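Local coordinates for response regulator receiver (PDB 4G97), which probably controls the general stress response as a phosphorylation-switched anti-anti-sigma factor, its sigma-like domain sequestering an anti-sigma factor, at residues A[57-62]-A[114-118]; A[140-146]-A[185-191]; A[158-164]-A[246-250]. All coordinates share one frame. Residue numbers count along the deposited sequence, not the author numbering.

Contact 1 of 3, residues A[57-62]-A[114-118]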
loop_
_atom_site.group_PDB
_atom_site.type_symbol
_atom_site.label_atom_id
_atom_site.label_comp_id
_atom_site.label_asym_id
_atom_site.label_seq_id
_atom_site.Cartn_x
_atom_site.Cartn_y
_atom_site.Cartn_z
ATOM N N TYR A 57 -11.728 11.088 -3.005
ATOM C CA TYR A 57 -11.665 9.873 -2.181
ATOM C C TYR A 57 -13.043 9.461 -1.682
ATOM O O TYR A 57 -13.331 8.258 -1.617
ATOM C CB TYR A 57 -10.730 10.082 -0.999
ATOM C CG TYR A 57 -9.274 9.824 -1.308
ATOM C CD1 TYR A 57 -8.530 10.728 -2.058
ATOM C CD2 TYR A 57 -8.635 8.676 -0.842
ATOM C CE1 TYR A 57 -7.176 10.512 -2.315
ATOM C CE2 TYR A 57 -7.285 8.453 -1.088
ATOM C CZ TYR A 57 -6.552 9.386 -1.796
ATOM O OH TYR A 57 -5.216 9.178 -2.016
ATOM N N ARG A 58 -13.901 10.468 -1.347
ATOM C CA ARG A 58 -15.304 10.283 -0.923
ATOM C C ARG A 58 -16.117 9.628 -2.044
ATOM O O ARG A 58 -16.826 8.650 -1.809
ATOM C CB ARG A 58 -15.931 11.638 -0.508
ATOM C CG ARG A 58 -17.304 11.483 0.118
ATOM C CD ARG A 58 -17.753 12.764 0.755
ATOM N NE ARG A 58 -19.197 12.747 0.963
ATOM C CZ ARG A 58 -19.916 13.802 1.322
ATOM N NH1 ARG A 58 -19.329 14.980 1.519
ATOM N NH2 ARG A 58 -21.228 13.693 1.483
ATOM N N LEU A 59 -15.981 10.141 -3.279
ATOM C CA LEU A 59 -16.632 9.561 -4.451
ATOM C C LEU A 59 -16.160 8.123 -4.621
ATOM O O LEU A 59 -16.994 7.227 -4.783
ATOM C CB LEU A 59 -16.292 10.389 -5.697
ATOM C CG LEU A 59 -16.804 9.895 -7.050
ATOM C CD1 LEU A 59 -18.321 9.827 -7.082
ATOM C CD2 LEU A 59 -16.322 10.821 -8.149
ATOM N N PHE A 60 -14.820 7.888 -4.559
ATOM C CA PHE A 60 -14.277 6.529 -4.665
ATOM C C PHE A 60 -14.908 5.614 -3.604
ATOM O O PHE A 60 -15.431 4.563 -3.961
ATOM C CB PHE A 60 -12.737 6.525 -4.553
ATOM C CG PHE A 60 -12.149 5.133 -4.610
ATOM C CD1 PHE A 60 -12.016 4.368 -3.454
ATOM C CD2 PHE A 60 -11.788 4.561 -5.830
ATOM C CE1 PHE A 60 -11.521 3.068 -3.513
ATOM C CE2 PHE A 60 -11.268 3.271 -5.883
ATOM C CZ PHE A 60 -11.152 2.528 -4.726
ATOM N N CYS A 61 -14.837 5.999 -2.313
ATOM C CA CYS A 61 -15.404 5.206 -1.212
ATOM C C CYS A 61 -16.923 4.993 -1.316
ATOM O O CYS A 61 -17.388 3.908 -0.980
ATOM C CB CYS A 61 -14.994 5.745 0.153
ATOM S SG CYS A 61 -13.212 5.660 0.484
ATOM N N ASN A 62 -17.689 5.994 -1.810
ATOM C CA ASN A 62 -19.146 5.839 -2.000
ATOM C C ASN A 62 -19.449 4.844 -3.121
ATOM O O ASN A 62 -20.357 4.028 -2.971
ATOM C CB ASN A 62 -19.843 7.178 -2.285
ATOM C CG ASN A 62 -19.887 8.132 -1.127
ATOM O OD1 ASN A 62 -19.638 7.777 0.032
ATOM N ND2 ASN A 62 -20.205 9.382 -1.428
ATOM N N GLU A 114 -14.870 12.387 7.022
ATOM C CA GLU A 114 -15.653 13.016 5.962
ATOM C C GLU A 114 -15.601 12.124 4.705
ATOM O O GLU A 114 -16.640 11.904 4.081
ATOM C CB GLU A 114 -15.145 14.439 5.683
ATOM C CG GLU A 114 -15.997 15.168 4.654
ATOM C CD GLU A 114 -15.464 16.488 4.143
ATOM O OE1 GLU A 114 -14.437 16.968 4.671
ATOM O OE2 GLU A 114 -16.078 17.045 3.206
ATOM N N ILE A 115 -14.400 11.545 4.378
ATOM C CA ILE A 115 -14.252 10.607 3.251
ATOM C C ILE A 115 -15.160 9.393 3.450
ATOM O O ILE A 115 -15.838 8.976 2.502
ATOM C CB ILE A 115 -12.764 10.182 3.042
ATOM C CG1 ILE A 115 -11.954 11.339 2.428
ATOM C CG2 ILE A 115 -12.645 8.898 2.204
ATOM C CD1 ILE A 115 -10.545 11.243 2.594
ATOM N N LEU A 116 -15.168 8.824 4.674
ATOM C CA LEU A 116 -15.970 7.633 4.971
ATOM C C LEU A 116 -17.447 7.907 5.294
ATOM O O LEU A 116 -18.223 6.956 5.355
ATOM C CB LEU A 116 -15.326 6.745 6.041
ATOM C CG LEU A 116 -14.051 5.999 5.644
ATOM C CD1 LEU A 116 -13.417 5.366 6.844
ATOM C CD2 LEU A 116 -14.303 4.963 4.533
ATOM N N GLU A 117 -17.832 9.189 5.461
ATOM C CA GLU A 117 -19.220 9.625 5.729
ATOM C C GLU A 117 -19.723 9.082 7.067
ATOM O O GLU A 117 -20.780 8.453 7.135
ATOM C CB GLU A 117 -20.181 9.244 4.580
ATOM C CG GLU A 117 -19.811 9.814 3.224
ATOM C CD GLU A 117 -20.869 9.693 2.147
ATOM O OE1 GLU A 117 -21.719 8.777 2.232
ATOM O OE2 GLU A 117 -20.813 10.488 1.185
ATOM N N VAL A 118 -18.921 9.298 8.116
ATOM C CA VAL A 118 -19.177 8.888 9.497
ATOM C C VAL A 118 -18.843 10.077 10.382
ATOM O O VAL A 118 -18.071 10.949 9.960
ATOM C CB VAL A 118 -18.386 7.606 9.937
ATOM C CG1 VAL A 118 -18.809 6.378 9.134
ATOM C CG2 VAL A 118 -16.874 7.806 9.868
HETATM O O HOH W 1 -17.661 7.202 1.726
#

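Contact 2 of 3, residues A[140-146]-A[185-191]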
loop_
_atom_site.group_PDB
_atom_site.type_symbol
_atom_site.label_atom_id
_atom_site.label_comp_id
_atom_site.label_asym_id
_atom_site.label_seq_id
_atom_site.Cartn_x
_atom_site.Cartn_y
_atom_site.Cartn_z
ATOM N N THR A 140 6.344 -12.899 10.550
ATOM C CA THR A 140 6.858 -13.218 9.229
ATOM C C THR A 140 8.345 -12.956 9.132
ATOM O O THR A 140 8.865 -12.004 9.727
ATOM C CB THR A 140 6.016 -12.428 8.150
ATOM O OG1 THR A 140 4.645 -12.766 8.304
ATOM C CG2 THR A 140 6.401 -12.735 6.730
ATOM N N ARG A 141 9.026 -13.807 8.352
ATOM C CA ARG A 141 10.453 -13.682 8.063
ATOM C C ARG A 141 10.561 -12.814 6.805
ATOM O O ARG A 141 9.991 -13.144 5.768
ATOM C CB ARG A 141 11.100 -15.064 7.829
ATOM C CG ARG A 141 11.181 -15.900 9.094
ATOM C CD ARG A 141 11.640 -17.317 8.818
ATOM N NE ARG A 141 13.077 -17.378 8.558
ATOM C CZ ARG A 141 13.616 -17.535 7.358
ATOM N NH1 ARG A 141 12.845 -17.649 6.285
ATOM N NH2 ARG A 141 14.929 -17.566 7.218
ATOM N N LEU A 142 11.243 -11.680 6.906
ATOM C CA LEU A 142 11.323 -10.832 5.734
ATOM C C LEU A 142 12.702 -10.377 5.348
ATOM O O LEU A 142 13.599 -10.255 6.181
ATOM C CB LEU A 142 10.305 -9.677 5.798
ATOM C CG LEU A 142 10.365 -8.751 6.985
ATOM C CD1 LEU A 142 11.428 -7.678 6.781
ATOM C CD2 LEU A 142 8.994 -8.113 7.225
ATOM N N MET A 143 12.867 -10.131 4.067
ATOM C CA MET A 143 14.108 -9.614 3.541
ATOM C C MET A 143 13.911 -8.122 3.194
ATOM O O MET A 143 12.885 -7.745 2.604
ATOM C CB MET A 143 14.508 -10.414 2.317
ATOM C CG MET A 143 15.748 -9.898 1.637
ATOM S SD MET A 143 16.260 -10.816 0.162
ATOM C CE MET A 143 14.731 -11.233 -0.529
ATOM N N ILE A 144 14.922 -7.295 3.551
ATOM C CA ILE A 144 14.974 -5.865 3.245
ATOM C C ILE A 144 15.996 -5.652 2.142
ATOM O O ILE A 144 17.131 -6.077 2.294
ATOM C CB ILE A 144 15.298 -4.989 4.494
ATOM C CG1 ILE A 144 14.199 -5.161 5.580
ATOM C CG2 ILE A 144 15.443 -3.451 4.069
ATOM C CD1 ILE A 144 14.498 -4.552 6.938
ATOM N N ILE A 145 15.597 -5.018 1.029
ATOM C CA ILE A 145 16.517 -4.618 -0.039
ATOM C C ILE A 145 16.585 -3.093 0.066
ATOM O O ILE A 145 15.651 -2.387 -0.338
ATOM C CB ILE A 145 16.177 -5.087 -1.475
ATOM C CG1 ILE A 145 15.950 -6.630 -1.538
ATOM C CG2 ILE A 145 17.343 -4.688 -2.398
ATOM C CD1 ILE A 145 15.289 -7.109 -2.774
ATOM N N GLU A 146 17.651 -2.600 0.688
ATOM C CA GLU A 146 17.840 -1.173 0.942
ATOM C C GLU A 146 19.325 -0.861 1.150
ATOM O O GLU A 146 19.944 -1.443 2.038
ATOM C CB GLU A 146 16.992 -0.737 2.169
ATOM C CG GLU A 146 17.234 0.685 2.651
ATOM C CD GLU A 146 16.854 1.727 1.626
ATOM O OE1 GLU A 146 17.756 2.433 1.121
ATOM O OE2 GLU A 146 15.656 1.784 1.273
ATOM N N PRO A 185 12.905 -15.922 2.524
ATOM C CA PRO A 185 11.952 -15.114 3.305
ATOM C C PRO A 185 10.533 -15.229 2.731
ATOM O O PRO A 185 10.343 -15.562 1.564
ATOM C CB PRO A 185 12.508 -13.696 3.171
ATOM C CG PRO A 185 13.213 -13.708 1.877
ATOM C CD PRO A 185 13.844 -15.059 1.783
ATOM N N ARG A 186 9.551 -14.950 3.567
ATOM C CA ARG A 186 8.144 -15.047 3.218
ATOM C C ARG A 186 7.612 -13.758 2.553
ATOM O O ARG A 186 6.607 -13.791 1.845
ATOM C CB ARG A 186 7.380 -15.365 4.517
ATOM C CG ARG A 186 5.917 -15.759 4.385
ATOM C CD ARG A 186 5.740 -17.011 3.564
ATOM N NE ARG A 186 4.324 -17.319 3.348
ATOM C CZ ARG A 186 3.571 -16.810 2.380
ATOM N NH1 ARG A 186 4.074 -15.915 1.538
ATOM N NH2 ARG A 186 2.303 -17.174 2.257
ATOM N N MET A 187 8.324 -12.640 2.768
ATOM C CA MET A 187 7.978 -11.303 2.296
ATOM C C MET A 187 9.252 -10.534 1.988
ATOM O O MET A 187 10.307 -10.790 2.591
ATOM C CB MET A 187 7.177 -10.581 3.414
ATOM C CG MET A 187 6.647 -9.196 3.033
ATOM S SD MET A 187 5.603 -8.436 4.306
ATOM C CE MET A 187 4.125 -9.209 4.006
ATOM N N VAL A 188 9.143 -9.546 1.075
ATOM C CA VAL A 188 10.247 -8.668 0.694
ATOM C C VAL A 188 9.798 -7.199 0.815
ATOM O O VAL A 188 8.692 -6.860 0.391
ATOM C CB VAL A 188 10.785 -9.008 -0.741
ATOM C CG1 VAL A 188 11.885 -8.050 -1.177
ATOM C CG2 VAL A 188 11.292 -10.448 -0.817
ATOM N N LEU A 189 10.673 -6.337 1.383
ATOM C CA LEU A 189 10.490 -4.879 1.443
ATOM C C LEU A 189 11.675 -4.370 0.637
ATOM O O LEU A 189 12.823 -4.582 1.045
ATOM C CB LEU A 189 10.494 -4.336 2.883
ATOM C CG LEU A 189 9.662 -5.143 3.893
ATOM C CD1 LEU A 189 9.907 -4.689 5.270
ATOM C CD2 LEU A 189 8.197 -5.104 3.586
ATOM N N ALA A 190 11.399 -3.843 -0.584
ATOM C CA ALA A 190 12.443 -3.444 -1.525
ATOM C C ALA A 190 12.456 -1.986 -1.926
ATOM O O ALA A 190 11.425 -1.434 -2.335
ATOM C CB ALA A 190 12.368 -4.302 -2.784
ATOM N N ASP A 191 13.646 -1.374 -1.861
ATOM C CA ASP A 191 13.833 -0.018 -2.380
ATOM C C ASP A 191 13.859 -0.115 -3.914
ATOM O O ASP A 191 14.314 -1.121 -4.462
ATOM C CB ASP A 191 15.138 0.618 -1.897
ATOM C CG ASP A 191 15.111 2.138 -2.032
ATOM O OD1 ASP A 191 14.977 2.637 -3.174
ATOM O OD2 ASP A 191 15.170 2.819 -0.999
#

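Contact 3 of 3, residues A[158-164]-A[246-250]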
loop_
_atom_site.group_PDB
_atom_site.type_symbol
_atom_site.label_atom_id
_atom_site.label_comp_id
_atom_site.label_asym_id
_atom_site.label_seq_id
_atom_site.Cartn_x
_atom_site.Cartn_y
_atom_site.Cartn_z
ATOM N N MET A 158 11.026 -1.126 12.943
ATOM C CA MET A 158 9.547 -1.142 12.885
ATOM C C MET A 158 8.998 -2.569 12.728
ATOM O O MET A 158 8.053 -2.951 13.405
ATOM C CB MET A 158 9.010 -0.249 11.745
ATOM C CG MET A 158 7.468 -0.362 11.535
ATOM S SD MET A 158 6.470 0.461 12.829
ATOM C CE MET A 158 5.501 -0.777 13.333
ATOM N N VAL A 159 9.583 -3.321 11.820
ATOM C CA VAL A 159 9.235 -4.714 11.505
ATOM C C VAL A 159 9.370 -5.613 12.766
ATOM O O VAL A 159 8.446 -6.375 13.086
ATOM C CB VAL A 159 10.141 -5.104 10.306
ATOM C CG1 VAL A 159 10.531 -6.556 10.292
ATOM C CG2 VAL A 159 9.492 -4.678 8.993
ATOM N N GLU A 160 10.487 -5.454 13.509
ATOM C CA GLU A 160 10.775 -6.205 14.734
ATOM C C GLU A 160 9.796 -5.861 15.840
ATOM O O GLU A 160 9.337 -6.768 16.554
ATOM C CB GLU A 160 12.214 -5.951 15.185
ATOM C CG GLU A 160 13.228 -6.616 14.274
ATOM C CD GLU A 160 14.695 -6.354 14.564
ATOM O OE1 GLU A 160 15.024 -5.371 15.264
ATOM O OE2 GLU A 160 15.528 -7.107 14.015
ATOM N N SER A 161 9.413 -4.565 15.946
ATOM C CA SER A 161 8.458 -4.103 16.949
ATOM C C SER A 161 7.107 -4.775 16.755
ATOM O O SER A 161 6.375 -4.941 17.726
ATOM C CB SER A 161 8.303 -2.585 16.898
ATOM O OG SER A 161 7.406 -2.185 15.873
ATOM N N LEU A 162 6.790 -5.174 15.499
ATOM C CA LEU A 162 5.559 -5.866 15.115
ATOM C C LEU A 162 5.666 -7.392 15.311
ATOM O O LEU A 162 4.692 -8.098 15.090
ATOM C CB LEU A 162 5.229 -5.567 13.645
ATOM C CG LEU A 162 4.798 -4.150 13.281
ATOM C CD1 LEU A 162 4.895 -3.926 11.783
ATOM C CD2 LEU A 162 3.390 -3.862 13.767
ATOM N N GLY A 163 6.852 -7.877 15.663
ATOM C CA GLY A 163 7.121 -9.292 15.900
ATOM C C GLY A 163 7.671 -10.045 14.708
ATOM O O GLY A 163 7.733 -11.270 14.736
ATOM N N HIS A 164 8.085 -9.332 13.653
ATOM C CA HIS A 164 8.619 -9.969 12.465
ATOM C C HIS A 164 10.102 -10.202 12.587
ATOM O O HIS A 164 10.750 -9.665 13.486
ATOM C CB HIS A 164 8.271 -9.177 11.174
ATOM C CG HIS A 164 6.803 -8.950 10.983
ATOM N ND1 HIS A 164 5.917 -10.006 10.867
ATOM C CD2 HIS A 164 6.116 -7.789 10.930
ATOM C CE1 HIS A 164 4.718 -9.456 10.777
ATOM N NE2 HIS A 164 4.793 -8.117 10.799
ATOM N N VAL A 246 4.320 2.002 6.960
ATOM C CA VAL A 246 4.986 0.693 6.829
ATOM C C VAL A 246 4.158 -0.386 7.543
ATOM O O VAL A 246 3.831 -1.413 6.949
ATOM C CB VAL A 246 6.439 0.754 7.360
ATOM C CG1 VAL A 246 7.058 -0.637 7.424
ATOM C CG2 VAL A 246 7.293 1.679 6.491
ATOM N N LYS A 247 3.800 -0.126 8.794
ATOM C CA LYS A 247 2.973 -1.002 9.619
ATOM C C LYS A 247 1.662 -1.376 8.884
ATOM O O LYS A 247 1.308 -2.562 8.804
ATOM C CB LYS A 247 2.681 -0.276 10.939
ATOM C CG LYS A 247 1.730 -0.998 11.880
ATOM C CD LYS A 247 1.752 -0.381 13.272
ATOM C CE LYS A 247 0.677 0.650 13.505
ATOM N NZ LYS A 247 0.815 1.294 14.842
ATOM N N ALA A 248 0.969 -0.354 8.336
ATOM C CA ALA A 248 -0.292 -0.506 7.618
ATOM C C ALA A 248 -0.145 -1.336 6.376
ATOM O O ALA A 248 -0.991 -2.187 6.126
ATOM C CB ALA A 248 -0.859 0.859 7.253
ATOM N N LEU A 249 0.896 -1.077 5.576
ATOM C CA LEU A 249 1.088 -1.803 4.333
ATOM C C LEU A 249 1.537 -3.246 4.542
ATOM O O LEU A 249 1.092 -4.109 3.801
ATOM C CB LEU A 249 1.944 -1.044 3.341
ATOM C CG LEU A 249 1.304 0.264 2.840
ATOM C CD1 LEU A 249 2.321 1.105 2.115
ATOM C CD2 LEU A 249 0.073 -0.008 1.965
ATOM N N ILE A 250 2.338 -3.517 5.596
ATOM C CA ILE A 250 2.700 -4.897 5.938
ATOM C C ILE A 250 1.436 -5.648 6.346
ATOM O O ILE A 250 1.212 -6.766 5.876
ATOM C CB ILE A 250 3.820 -5.019 7.012
ATOM C CG1 ILE A 250 5.139 -4.486 6.453
ATOM C CG2 ILE A 250 3.987 -6.503 7.446
ATOM C CD1 ILE A 250 6.199 -4.257 7.518
#

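Contact 1 of 3, residues A[57-62]-A[114-118]
One carboxylate oxygen gathers the direct hydrogen bonds. E117 OE2 accepts from R58 NE at 2.8 Å, with an N-H...O angle of 158°, as part of a salt bridge; a second bond from R58 NH2 to E117 OE2, 3.2 Å at 132°, is weak. N62 sits one helical turn beyond R58, so its amide reaches the same acceptor: N62 ND2 to E117 OE2 is 2.9 Å. The other end of that amide is used too, through water 1, which donates to N62 OD1 and to I115 O, both at 2.7 Å, and so links the side chain of one segment to a backbone carbonyl of the other. E114 is a looser neighbour, with R58 NH1 4.2 Å from E114 OE2, beyond salt-bridge range; its OE1 bonds to S50 instead.

E117 can meet R58 and N62 because it is the C-prime residue of a Schellman motif ending helix 109-116, with phi at +63° and its CA-CB bond toward helix 52-64. The next helix starts at residue 120, consistent with the turn of a sigma4-type helix-turn-helix, here resting on a helix of the sigma2-like part.

The backbones run very close, R58 CA to I115 CA being 4.3 Å and R58 CA to I115 O 3.7 Å. Next to them I115 fills the apolar side: I115 CD1 lies 3.8 Å from Y57 CB, and I115 CG2 3.7 Å from C61 SG. The ring of Y57 leads away, meeting F107 edge-to-face, with its hydroxyl bonded to E105 and R53. L116 CD2, 4.3 Å from C61 SG, closes the margin and also touches L101.

Contact 2 of 3, residues A[140-146]-A[185-191]
L189 lies at the apolar centre of this parallel strand pair, the first and third strands of a CheY-like receiver sheet with order 2-1-3-4-5. Its CD1 is 3.7 Å from L142 CD1 and 4.3 Å from I144 CG1; with M187, whose CB is 4.0 Å from L142 CB, these residues make one face, on which L189 meets I155 and V159 of helix 149-161 and M187 meets helix 243-265. M143, I145, V188 and A190 make the other: M143 CE to V188 CG2 is 3.5 Å, I145 CD1 to V188 CG1 3.9 Å, and P185 CG covers M143 CB at 3.6 Å.

The axes approach to 4.7 Å and diverge by 7°, and the ladder is regular. M143 N to M187 O (3.0 Å), L189 N to M143 O (2.9 Å), I145 N to L189 O (2.8 Å) and D191 N to I145 O (2.7 Å) have angles of 163° to 169° at the hydrogen. At the N-terminal end R141 O instead takes R186 N at 2.9 Å and, weakly, M187 N at 3.5 Å.

The C-terminal edge is acidic. D191, the predicted phosphoacceptor, is unmodified here; it forms a salt bridge with K239, as receiver domains use a lysine at this site, while E146 OE1 takes the backbone N of E148. There E146 OE2 and D191 OD2 stand only 2.5 Å apart.

Contact 3 of 3, residues A[158-164]-A[246-250]
M158 opens the segment with its CA-CB bond toward helix 243-265; although M158 CA and K247 CA are 7.3 Å apart, the side chain spans the gap. Its CG lies 4.1 Å from V246 CG1, and its CE packs 3.7 Å from K247 CB. V159 follows on the more buried side, its CG2 3.6 Å from I250 CD1, while the same valine touches L189 of the sheet beneath.

The helix then finishes. S161 OG donates to M158 O at 2.7 Å, turning this hydroxyl back onto its own last turn. L162 points its CA-CB bond toward the other helix and sets CD2 3.8 Å from K247 CG, with CD1 4.5 Å from I250 CD1, so the aliphatic part of the lysine lies over leucine while its amino end leads away, toward a long, weak ion pair with D244. At G163 phi becomes +95°, and G163 N to E160 O (2.9 Å) and H164 N to V159 O (3.0 Å) complete a Schellman motif; a CB at these angles would crowd the preceding carbonyl oxygen. The turn brings H164 back toward the interface, where its NE2 is 3.8 Å from I250 CG2, a van der Waals contact with a methyl. Both ring nitrogens have polar partners, NE2 bonding to Q137 and ND1 to the backbone N of T140.

Between the two segments there is neither a hydrogen bond nor a salt bridge; the 280 Å² is side-chain packing, with I250 also touching M187. Two helices, the first and the last of the domain, lying side by side on one face of the parallel sheet are characteristic of the CheY-like receiver fold.

In the fold
Contacts 2 and 3 belong to the receiver domain, their centres 11 Å apart, and they touch: T140 N reaches H164 ND1 at 2.9 Å, a probable hydrogen bond, and L189 CD1 packs on V159 CG2 at 3.7 Å. Contact 2 is the buried sheet core, held by backbone hydrogen bonds; contact 3, partly buried, is side-chain packing between helices laid over that sheet. Strand 141-145 and helix 149-161 are consecutive, and the two contacts interleave along the chain. Contact 1 comes earlier, in the sigma-like region, its centre 33 Å from that of contact 2. Also partly buried, it combines a side-chain salt bridge, an amide hydrogen bond and a water with apolar packing around I115.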